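Long-range contact in uncharacterized protein lp_2219 (PDB 3HFQ), which is of unknown function but belongs to the lactonase family of seven-bladed beta-propellers, and so possibly hydrolyses a lactone: residues R153-D158 with R190-S195. The protein carries 1 engineered substitution. Sequence-based numbering, arbitrary orientation.
Sequences RLAVID and RHLVFS. With PO4 (phosphate ion), chain C.
I157 and R190 mark the closest backbone approach of strands 154-158 and 190-194, which pack face to face, the segment axes running roughly antiparallel at 150° and approaching to 7.0 Å, with no hydrogen bond between them. I157 makes the largest share of the contact. Its CG1 lies anti to the carbonyl carbon (chi1 -55°), and the extended branch beyond it sets CD1 against the backbone of the other strand, 3.4 Å from R190 O and 3.7 Å from H191 C. CD1 also meets the side chain of L192, 3.8 Å from its CG, while I157 CG2 rests 3.7 Å from R190 O. This carbonyl oxygen is thus buried under aliphatic carbon and has no hydrogen-bonding partner. An alanine in place of I157 would probably open a gap over R190 O and leave L192 without its closest apolar neighbour here. Farther along, A155 CB reaches L192 CD2 more loosely, at 4.3 Å. The R190 side chain leaves the interface: its extended chain carries NE and NH2 to one phosphate oxygen, O2, in the guanidinium plane, with NE at 2.8 Å, and NH1 lies over the face of the H191 ring. The phosphate, probably from the crystallisation liquor, is also held by H144 and R259; E206 forms a salt bridge with R190. The contact packs two successive propeller blades: 154-158 is the second strand of its sheet, 190-194 belongs to the innermost strand of the next, and Y145 of strand 143-148 and L203 of strand 200-205 both touch I157 and L192.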
loop_
_atom_site.group_PDB
_atom_site.type_symbol
_atom_site.label_atom_id
_atom_site.label_comp_id
_atom_site.label_asym_id
_atom_site.label_seq_id
_atom_site.Cartn_x
_atom_site.Cartn_y
_atom_site.Cartn_z
ATOM N N ARG A 153 -17.354 -2.208 -1.764
ATOM C CA ARG A 153 -17.152 -3.213 -2.791
ATOM C C ARG A 153 -15.627 -3.356 -2.715
ATOM O O ARG A 153 -14.991 -2.654 -1.925
ATOM C CB ARG A 153 -17.590 -2.699 -4.162
ATOM C CG ARG A 153 -19.081 -2.350 -4.256
ATOM C CD ARG A 153 -19.418 -1.889 -5.666
ATOM N NE ARG A 153 -20.664 -1.123 -5.747
ATOM C CZ ARG A 153 -21.832 -1.608 -6.161
ATOM N NH1 ARG A 153 -21.941 -2.873 -6.537
ATOM N NH2 ARG A 153 -22.894 -0.810 -6.225
ATOM N N LEU A 154 -15.034 -4.244 -3.503
ATOM C CA LEU A 154 -13.586 -4.428 -3.443
ATOM C C LEU A 154 -12.901 -4.054 -4.747
ATOM O O LEU A 154 -13.210 -4.606 -5.799
ATOM C CB LEU A 154 -13.236 -5.883 -3.100
ATOM C CG LEU A 154 -11.757 -6.165 -2.809
ATOM C CD1 LEU A 154 -11.431 -5.700 -1.387
ATOM C CD2 LEU A 154 -11.455 -7.667 -2.949
ATOM N N ALA A 155 -11.977 -3.103 -4.670
ATOM C CA ALA A 155 -11.227 -2.675 -5.841
ATOM C C ALA A 155 -10.000 -3.573 -5.917
ATOM O O ALA A 155 -9.259 -3.699 -4.941
ATOM C CB ALA A 155 -10.813 -1.218 -5.697
ATOM N N VAL A 156 -9.800 -4.202 -7.072
ATOM C CA VAL A 156 -8.677 -5.112 -7.287
ATOM C C VAL A 156 -7.900 -4.639 -8.516
ATOM O O VAL A 156 -8.448 -4.563 -9.611
ATOM C CB VAL A 156 -9.193 -6.561 -7.495
ATOM C CG1 VAL A 156 -8.028 -7.513 -7.763
ATOM C CG2 VAL A 156 -9.969 -7.010 -6.256
ATOM N N ILE A 157 -6.622 -4.326 -8.327
ATOM C CA ILE A 157 -5.792 -3.808 -9.414
ATOM C C ILE A 157 -4.833 -4.822 -10.028
ATOM O O ILE A 157 -4.055 -5.453 -9.322
ATOM C CB ILE A 157 -4.972 -2.598 -8.919
ATOM C CG1 ILE A 157 -5.916 -1.553 -8.316
ATOM C CG2 ILE A 157 -4.165 -2.002 -10.065
ATOM C CD1 ILE A 157 -5.199 -0.404 -7.629
ATOM N N ASP A 158 -4.881 -4.953 -11.353
ATOM C CA ASP A 158 -4.015 -5.881 -12.072
ATOM C C ASP A 158 -2.971 -5.083 -12.854
ATOM O O ASP A 158 -3.266 -4.506 -13.902
ATOM C CB ASP A 158 -4.842 -6.733 -13.042
ATOM C CG ASP A 158 -4.068 -7.920 -13.589
ATOM O OD1 ASP A 158 -2.844 -7.801 -13.789
ATOM O OD2 ASP A 158 -4.689 -8.975 -13.836
ATOM N N ARG A 190 -1.025 0.148 -10.023
ATOM C CA ARG A 190 -0.528 -0.552 -8.840
ATOM C C ARG A 190 -1.411 -0.403 -7.606
ATOM O O ARG A 190 -1.972 -1.386 -7.115
ATOM C CB ARG A 190 0.890 -0.061 -8.533
ATOM C CG ARG A 190 1.662 -0.882 -7.497
ATOM C CD ARG A 190 3.047 -0.270 -7.290
ATOM N NE ARG A 190 3.901 -1.062 -6.409
ATOM C CZ ARG A 190 3.879 -1.011 -5.080
ATOM N NH1 ARG A 190 3.038 -0.196 -4.449
ATOM N NH2 ARG A 190 4.709 -1.773 -4.379
ATOM N N HIS A 191 -1.510 0.826 -7.102
ATOM C CA HIS A 191 -2.318 1.137 -5.920
ATOM C C HIS A 191 -3.213 2.337 -6.212
ATOM O O HIS A 191 -2.961 3.098 -7.145
ATOM C CB HIS A 191 -1.435 1.522 -4.722
ATOM C CG HIS A 191 -0.802 0.356 -4.015
ATOM N ND1 HIS A 191 -0.241 0.487 -2.757
ATOM C CD2 HIS A 191 -0.630 -0.926 -4.378
ATOM C CE1 HIS A 191 0.248 -0.679 -2.383
ATOM N NE2 HIS A 191 0.031 -1.560 -3.341
ATOM N N LEU A 192 -4.248 2.506 -5.397
ATOM C CA LEU A 192 -5.156 3.640 -5.530
ATOM C C LEU A 192 -5.615 4.072 -4.144
ATOM O O LEU A 192 -5.389 3.369 -3.157
ATOM C CB LEU A 192 -6.369 3.284 -6.406
ATOM C CG LEU A 192 -7.419 2.245 -5.992
ATOM C CD1 LEU A 192 -8.279 2.759 -4.837
ATOM C CD2 LEU A 192 -8.311 1.961 -7.196
ATOM N N VAL A 193 -6.247 5.238 -4.075
ATOM C CA VAL A 193 -6.759 5.763 -2.818
ATOM C C VAL A 193 -7.986 6.611 -3.149
ATOM O O VAL A 193 -7.987 7.352 -4.132
ATOM C CB VAL A 193 -5.690 6.623 -2.081
ATOM C CG1 VAL A 193 -5.319 7.852 -2.916
ATOM C CG2 VAL A 193 -6.206 7.030 -0.714
ATOM N N PHE A 194 -9.036 6.478 -2.344
ATOM C CA PHE A 194 -10.270 7.226 -2.559
ATOM C C PHE A 194 -10.304 8.532 -1.779
ATOM O O PHE A 194 -9.677 8.658 -0.726
ATOM C CB PHE A 194 -11.494 6.396 -2.141
ATOM C CG PHE A 194 -11.946 5.403 -3.173
ATOM C CD1 PHE A 194 -11.445 4.108 -3.183
ATOM C CD2 PHE A 194 -12.886 5.766 -4.131
ATOM C CE1 PHE A 194 -11.879 3.184 -4.135
ATOM C CE2 PHE A 194 -13.326 4.847 -5.087
ATOM C CZ PHE A 194 -12.824 3.560 -5.089
ATOM N N SER A 195 -11.057 9.491 -2.304
ATOM C CA SER A 195 -11.225 10.789 -1.664
ATOM C C SER A 195 -12.162 10.602 -0.473
ATOM O O SER A 195 -12.926 9.640 -0.424
ATOM C CB SER A 195 -11.841 11.787 -2.647
ATOM O OG SER A 195 -13.142 11.368 -3.042
HETATM P P PO4 C . 6.312 -4.059 -7.553
HETATM O O1 PO4 C . 7.821 -4.214 -7.977
HETATM O O2 PO4 C . 6.114 -2.697 -6.787
HETATM O O3 PO4 C . 5.396 -4.083 -8.837
HETATM O O4 PO4 C . 5.906 -5.250 -6.600
#